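Local coordinates for outer membrane protein TP0453 (Treponema pallidum, PDB 3K8G) that alters membrane permeability at acidic pH and might take part in ligand transport, as a lipoprotein associated with the outer membrane, at residues F25-A28 with G29-L33; S131-L134 with S135-V138; A245-L248 with A249-S253. All coordinates share one frame; numbering follows the deposited sequence.

Contact 1: residues F25-A28 with G29-L33; sequences FPVA and GNENL
The side-chain amide of N30 bonds to the backbone of the strand it has just left: ND2 donates to P26 O at 2.8 Å, and its N-H points almost straight at the oxygen (173°). The motif is a type II beta turn, V27 to N30, which takes the chain from strand 21-26 into amphipathic helix 31-41. P26 O lies in the plane of the N30 amide, while ND2 is tilted 17° from the carbonyl plane. With chi1 at -57°, CG stands beside N30's own backbone N and opposite its carbonyl carbon, which turns the amide back toward the strand and lays ND2 near the proline ring, 3.9 Å from P26 CD. The buried amide has further partners: ND2 also bonds Q160 O, and OD1 pairs with the hydroxyl of Y200. Its rotation is therefore fixed from both ends, and it ties the turn to strand 199-207 and to the residues just before strand 162-166.

The turn itself is closed by N30 N donating to V27 O at 3.0 Å. At its third corner G29 has positive phi, where a CB would run into A28 O. N30 holds the N-cap position, but its side chain is used toward the strand and makes no capping bond. E31, one residue on, bends at chi2 and brings its carboxylate back to G29 N, though both bonds there are weak.

On the apolar side, F25 and L33 cross at about a right angle. F25 also packs against I34 and I37 of the same helix and I252 of helix 245-253. L33 reaches the ring at its edge, in the ring plane, with CD2 3.8 Å from F25 CE1.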
loop_
_atom_site.group_PDB
_atom_site.type_symbol
_atom_site.label_atom_id
_atom_site.label_comp_id
_atom_site.label_asym_id
_atom_site.label_seq_id
_atom_site.Cartn_x
_atom_site.Cartn_y
_atom_site.Cartn_z
ATOM N N PHE A 25 5.432 2.114 -0.213
ATOM C CA PHE A 25 6.141 2.212 -1.501
ATOM C C PHE A 25 7.122 3.396 -1.464
ATOM O O PHE A 25 6.673 4.533 -1.480
ATOM C CB PHE A 25 5.162 2.569 -2.621
ATOM C CG PHE A 25 4.084 1.539 -2.890
ATOM C CD1 PHE A 25 4.203 0.651 -3.954
ATOM C CD2 PHE A 25 2.910 1.532 -2.150
ATOM C CE1 PHE A 25 3.209 -0.280 -4.238
ATOM C CE2 PHE A 25 1.907 0.601 -2.425
ATOM C CZ PHE A 25 2.053 -0.300 -3.460
ATOM N N PRO A 26 8.442 3.138 -1.464
ATOM C CA PRO A 26 9.354 4.231 -1.838
ATOM C C PRO A 26 9.080 4.596 -3.302
ATOM O O PRO A 26 8.992 3.712 -4.131
ATOM C CB PRO A 26 10.759 3.624 -1.663
ATOM C CG PRO A 26 10.574 2.173 -1.248
ATOM C CD PRO A 26 9.116 1.839 -1.257
ATOM N N VAL A 27 8.879 5.867 -3.620
ATOM C CA VAL A 27 8.520 6.207 -5.010
ATOM C C VAL A 27 9.701 5.960 -5.975
ATOM O O VAL A 27 9.496 5.428 -7.051
ATOM C CB VAL A 27 7.950 7.628 -5.135
ATOM C CG1 VAL A 27 7.686 8.015 -6.601
ATOM C CG2 VAL A 27 6.637 7.725 -4.295
ATOM N N ALA A 28 10.915 6.332 -5.572
ATOM C CA ALA A 28 12.129 6.098 -6.421
ATOM C C ALA A 28 12.367 4.611 -6.676
ATOM O O ALA A 28 12.448 3.800 -5.734
ATOM C CB ALA A 28 13.355 6.747 -5.813
ATOM N N GLY A 29 12.433 4.251 -7.959
ATOM C CA GLY A 29 12.606 2.860 -8.383
ATOM C C GLY A 29 11.305 2.104 -8.595
ATOM O O GLY A 29 11.305 0.988 -9.159
ATOM N N ASN A 30 10.195 2.707 -8.164
ATOM C CA ASN A 30 8.878 2.081 -8.290
ATOM C C ASN A 30 7.837 2.864 -9.073
ATOM O O ASN A 30 6.625 2.613 -8.956
ATOM C CB ASN A 30 8.340 1.708 -6.904
ATOM C CG ASN A 30 9.277 0.792 -6.162
ATOM O OD1 ASN A 30 9.520 -0.309 -6.598
ATOM N ND2 ASN A 30 9.825 1.255 -5.055
ATOM N N GLU A 31 8.319 3.777 -9.917
ATOM C CA GLU A 31 7.463 4.699 -10.652
ATOM C C GLU A 31 6.441 4.033 -11.558
ATOM O O GLU A 31 5.261 4.406 -11.546
ATOM C CB GLU A 31 8.331 5.713 -11.453
ATOM C CG GLU A 31 9.238 6.579 -10.566
ATOM C CD GLU A 31 10.635 5.999 -10.337
ATOM O OE1 GLU A 31 10.881 4.804 -10.603
ATOM O OE2 GLU A 31 11.516 6.754 -9.889
ATOM N N ASN A 32 6.881 3.048 -12.338
ATOM C CA ASN A 32 5.996 2.339 -13.262
ATOM C C ASN A 32 4.902 1.580 -12.506
ATOM O O ASN A 32 3.718 1.668 -12.839
ATOM C CB ASN A 32 6.789 1.367 -14.141
ATOM C CG ASN A 32 5.884 0.495 -15.038
ATOM O OD1 ASN A 32 5.840 -0.741 -14.897
ATOM N ND2 ASN A 32 5.163 1.135 -15.961
ATOM N N LEU A 33 5.305 0.822 -11.492
ATOM C CA LEU A 33 4.330 0.086 -10.686
ATOM C C LEU A 33 3.228 1.008 -10.121
ATOM O O LEU A 33 2.041 0.716 -10.232
ATOM C CB LEU A 33 5.028 -0.645 -9.536
ATOM C CG LEU A 33 4.066 -1.320 -8.553
ATOM C CD1 LEU A 33 3.427 -2.487 -9.283
ATOM C CD2 LEU A 33 4.804 -1.781 -7.292
#

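Contact 2: residues S131-L134 with S135-V138; sequences SKML and SRLV
L134 and L137 lie side by side and point the same way, with L134 CD2 3.7 Å from L137 CD1, in the amphipathic segment 130-137. The first torsion is the same in both (-65°, CG beside the backbone N), and with their similar extended chi2 the ends stay alongside one another. They give this segment an apolar side: L134 rests on Y102, S111, P113 and C119 of the strands beneath, and L137 reaches P113 as well as W5 and V9.

M133 and R136 are set differently, crossing at about a right angle. The arginine bends at chi3 (-64°) and folds its guanidinium back along the helix, so that M133 CA lies over one face, offset toward the rim, and M133 CG comes within 3.8 Å of R136 NH2. Outside partners hold the guanidinium in this pose: NH2 forms a salt bridge with E128 and NE donates to V14 O. R69 brings a second positive charge close to NH2, which E128 may help to offset.

Residues 136-138 have helical backbone angles without the regular bonds; R136 N instead reaches M133 O at 3.0 Å, and L137 N reaches L134 O at 2.9 Å. S135 N still bonds S131 O. The S135 hydroxyl, set between its own N and carbonyl carbon, turns back onto the preceding turn, where OG donates to K132 O at 2.6 Å.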
loop_
_atom_site.group_PDB
_atom_site.type_symbol
_atom_site.label_atom_id
_atom_site.label_comp_id
_atom_site.label_asym_id
_atom_site.label_seq_id
_atom_site.Cartn_x
_atom_site.Cartn_y
_atom_site.Cartn_z
ATOM N N SER A 131 -11.692 14.683 7.513
ATOM C CA SER A 131 -11.390 15.303 8.817
ATOM C C SER A 131 -11.101 14.294 9.922
ATOM O O SER A 131 -10.354 14.594 10.873
ATOM C CB SER A 131 -12.456 16.341 9.269
ATOM O OG SER A 131 -13.428 15.738 10.054
ATOM N N LYS A 132 -11.645 13.077 9.798
ATOM C CA LYS A 132 -11.332 12.024 10.760
ATOM C C LYS A 132 -9.901 11.503 10.575
ATOM O O LYS A 132 -9.178 11.291 11.571
ATOM C CB LYS A 132 -12.364 10.889 10.714
ATOM C CG LYS A 132 -12.124 9.817 11.742
ATOM C CD LYS A 132 -13.332 8.851 11.841
ATOM C CE LYS A 132 -13.095 7.870 12.994
ATOM N NZ LYS A 132 -13.900 6.654 12.800
ATOM N N MET A 133 -9.501 11.293 9.318
ATOM C CA MET A 133 -8.090 10.945 9.037
ATOM C C MET A 133 -7.133 12.019 9.524
ATOM O O MET A 133 -6.131 11.706 10.197
ATOM C CB MET A 133 -7.862 10.721 7.571
ATOM C CG MET A 133 -6.416 10.326 7.262
ATOM S SD MET A 133 -6.305 9.736 5.565
ATOM C CE MET A 133 -4.484 9.415 5.495
ATOM N N LEU A 134 -7.450 13.278 9.212
ATOM C CA LEU A 134 -6.608 14.401 9.651
ATOM C C LEU A 134 -6.502 14.532 11.165
ATOM O O LEU A 134 -5.465 14.958 11.666
ATOM C CB LEU A 134 -7.045 15.738 9.016
ATOM C CG LEU A 134 -6.864 15.793 7.503
ATOM C CD1 LEU A 134 -7.375 17.124 6.955
ATOM C CD2 LEU A 134 -5.393 15.550 7.072
ATOM N N SER A 135 -7.548 14.144 11.903
ATOM C CA SER A 135 -7.486 14.187 13.377
ATOM C C SER A 135 -6.350 13.283 13.948
ATOM O O SER A 135 -5.872 13.492 15.085
ATOM C CB SER A 135 -8.807 13.774 14.010
ATOM O OG SER A 135 -8.992 12.371 13.906
ATOM N N ARG A 136 -5.938 12.295 13.153
ATOM C CA ARG A 136 -4.864 11.387 13.543
ATOM C C ARG A 136 -3.467 12.014 13.368
ATOM O O ARG A 136 -2.465 11.432 13.773
ATOM C CB ARG A 136 -5.011 10.022 12.855
ATOM C CG ARG A 136 -6.310 9.268 13.343
ATOM C CD ARG A 136 -6.317 7.743 12.968
ATOM N NE ARG A 136 -6.340 7.598 11.521
ATOM C CZ ARG A 136 -7.467 7.481 10.801
ATOM N NH1 ARG A 136 -8.643 7.466 11.435
ATOM N NH2 ARG A 136 -7.400 7.349 9.462
ATOM N N LEU A 137 -3.411 13.189 12.759
ATOM C CA LEU A 137 -2.190 14.021 12.810
ATOM C C LEU A 137 -1.886 14.487 14.216
ATOM O O LEU A 137 -0.700 14.719 14.547
ATOM C CB LEU A 137 -2.293 15.240 11.859
ATOM C CG LEU A 137 -2.380 14.934 10.350
ATOM C CD1 LEU A 137 -2.741 16.210 9.591
ATOM C CD2 LEU A 137 -1.086 14.332 9.796
ATOM N N VAL A 138 -2.933 14.613 15.039
ATOM C CA VAL A 138 -2.852 15.105 16.423
ATOM C C VAL A 138 -2.882 13.923 17.367
ATOM O O VAL A 138 -2.112 13.868 18.328
ATOM C CB VAL A 138 -4.086 16.040 16.781
ATOM C CG1 VAL A 138 -4.083 16.463 18.282
ATOM C CG2 VAL A 138 -4.128 17.250 15.878
#

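Contact 3: residues A245-L248 with A249-S253; sequences AERL and ASVIS
L248 and I252, one helical turn apart on amphipathic helix 245-253, meet obliquely through their ends, CD1 to CD1 at 4.1 Å. They reach that point by different torsions. L248 sends CG away from its backbone N (chi1 179°), whereas I252 sets CG1 next to its own N (chi1 -66°) and carries the chain on extended, laying CG1 3.5 Å from L248 O. Their row faces inward: L248 packs on Y200, and I252 on L23.

V251 has its branches spread so that CG1 lies opposite the backbone N and CG2 beside it. CG2 therefore leans back over the preceding turn, 3.3 Å from R247 O, the same oxygen that takes the nearly straight bond from V251 N at 2.9 Å. R247, with a first torsion of -138°, reaches toward helix 169-176, where NH1 bonds L176 O.

A249 packs against R36 and I37 of helix 31-41. A249 O is gripped twice from the following turn: S253 N and S253 OG, each at 2.9 Å, approach from opposite faces of its carbonyl plane. The serine hydroxyl also bonds N40.

Helix 245-253 is one of the helices that move away from 169-176 and 215-225 when the cavity opens. Regular backbone bonds, such as A249 N to A245 O at 3.0 Å, satisfy polar groups within the helix, and S253 OG ties it to helix 31-41, while L248 and I252 present hydrocarbon to the strands: polar ties along one flank, an apolar side on the other.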
loop_
_atom_site.group_PDB
_atom_site.type_symbol
_atom_site.label_atom_id
_atom_site.label_comp_id
_atom_site.label_asym_id
_atom_site.label_seq_id
_atom_site.Cartn_x
_atom_site.Cartn_y
_atom_site.Cartn_z
ATOM N N ALA A 245 5.702 -6.470 -13.126
ATOM C CA ALA A 245 5.160 -5.241 -12.570
ATOM C C ALA A 245 3.693 -5.097 -12.946
ATOM O O ALA A 245 2.884 -4.657 -12.138
ATOM C CB ALA A 245 5.954 -4.031 -13.056
ATOM N N GLU A 246 3.350 -5.461 -14.181
ATOM C CA GLU A 246 1.941 -5.432 -14.591
ATOM C C GLU A 246 1.041 -6.363 -13.751
ATOM O O GLU A 246 -0.067 -5.975 -13.385
ATOM C CB GLU A 246 1.771 -5.716 -16.093
ATOM C CG GLU A 246 0.596 -6.644 -16.388
ATOM C CD GLU A 246 -0.322 -6.129 -17.469
ATOM O OE1 GLU A 246 0.077 -6.160 -18.657
ATOM O OE2 GLU A 246 -1.452 -5.709 -17.120
ATOM N N ARG A 247 1.488 -7.578 -13.455
ATOM C CA ARG A 247 0.632 -8.476 -12.681
ATOM C C ARG A 247 0.602 -8.055 -11.219
ATOM O O ARG A 247 -0.439 -8.161 -10.570
ATOM C CB ARG A 247 1.013 -9.950 -12.811
ATOM C CG ARG A 247 -0.244 -10.832 -12.956
ATOM C CD ARG A 247 0.023 -12.327 -12.981
ATOM N NE ARG A 247 -0.340 -12.878 -11.689
ATOM C CZ ARG A 247 0.506 -13.456 -10.848
ATOM N NH1 ARG A 247 0.055 -13.894 -9.697
ATOM N NH2 ARG A 247 1.786 -13.608 -11.162
ATOM N N LEU A 248 1.734 -7.569 -10.703
ATOM C CA LEU A 248 1.788 -7.052 -9.341
ATOM C C LEU A 248 0.785 -5.914 -9.146
ATOM O O LEU A 248 0.053 -5.889 -8.162
ATOM C CB LEU A 248 3.207 -6.614 -8.962
ATOM C CG LEU A 248 3.433 -6.019 -7.556
ATOM C CD1 LEU A 248 2.949 -6.968 -6.467
ATOM C CD2 LEU A 248 4.939 -5.642 -7.353
ATOM N N ALA A 249 0.741 -4.999 -10.113
ATOM C CA ALA A 249 -0.183 -3.857 -10.073
ATOM C C ALA A 249 -1.655 -4.278 -10.026
ATOM O O ALA A 249 -2.452 -3.703 -9.261
ATOM C CB ALA A 249 0.073 -2.921 -11.270
ATOM N N SER A 250 -1.984 -5.270 -10.852
ATOM C CA SER A 250 -3.308 -5.893 -10.920
ATOM C C SER A 250 -3.686 -6.602 -9.599
ATOM O O SER A 250 -4.778 -6.401 -9.073
ATOM C CB SER A 250 -3.330 -6.873 -12.099
ATOM O OG SER A 250 -4.445 -7.744 -12.030
ATOM N N VAL A 251 -2.774 -7.415 -9.071
ATOM C CA VAL A 251 -2.951 -8.044 -7.738
ATOM C C VAL A 251 -3.314 -7.006 -6.655
ATOM O O VAL A 251 -4.266 -7.183 -5.874
ATOM C CB VAL A 251 -1.684 -8.876 -7.325
ATOM C CG1 VAL A 251 -1.730 -9.270 -5.849
ATOM C CG2 VAL A 251 -1.548 -10.127 -8.207
ATOM N N ILE A 252 -2.569 -5.908 -6.606
ATOM C CA ILE A 252 -2.861 -4.862 -5.630
ATOM C C ILE A 252 -4.194 -4.121 -5.882
ATOM O O ILE A 252 -4.944 -3.817 -4.944
ATOM C CB ILE A 252 -1.678 -3.862 -5.553
ATOM C CG1 ILE A 252 -0.446 -4.593 -4.983
ATOM C CG2 ILE A 252 -2.070 -2.645 -4.738
ATOM C CD1 ILE A 252 0.841 -3.790 -4.976
ATOM N N SER A 253 -4.461 -3.824 -7.152
ATOM C CA SER A 253 -5.668 -3.140 -7.588
ATOM C C SER A 253 -6.894 -3.958 -7.254
ATOM O O SER A 253 -7.919 -3.409 -6.857
ATOM C CB SER A 253 -5.625 -2.956 -9.113
ATOM O OG SER A 253 -4.697 -1.955 -9.450
#

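How the contacts relate
Contacts 1 and 3 belong to one packed region. Their centres are 13 Å apart and they touch directly: L33 reaches helix 245-253, with CD1 3.6 Å from A245 O and CD2 3.9 Å from L248 CD2. They thus join the start of helix 31-41 to helix 245-253, two of the three helices that move away from helices 169-176 and 215-225 to open the large hydrophobic cavity. Contact 2, on helix 130-135 and the residues after it, stands apart: its centre is 26 Å from that of contact 1 and 30 Å from that of contact 3, with nearest atoms about 13 and 16 Å away, and contact 3 lies across the chain's centre from it.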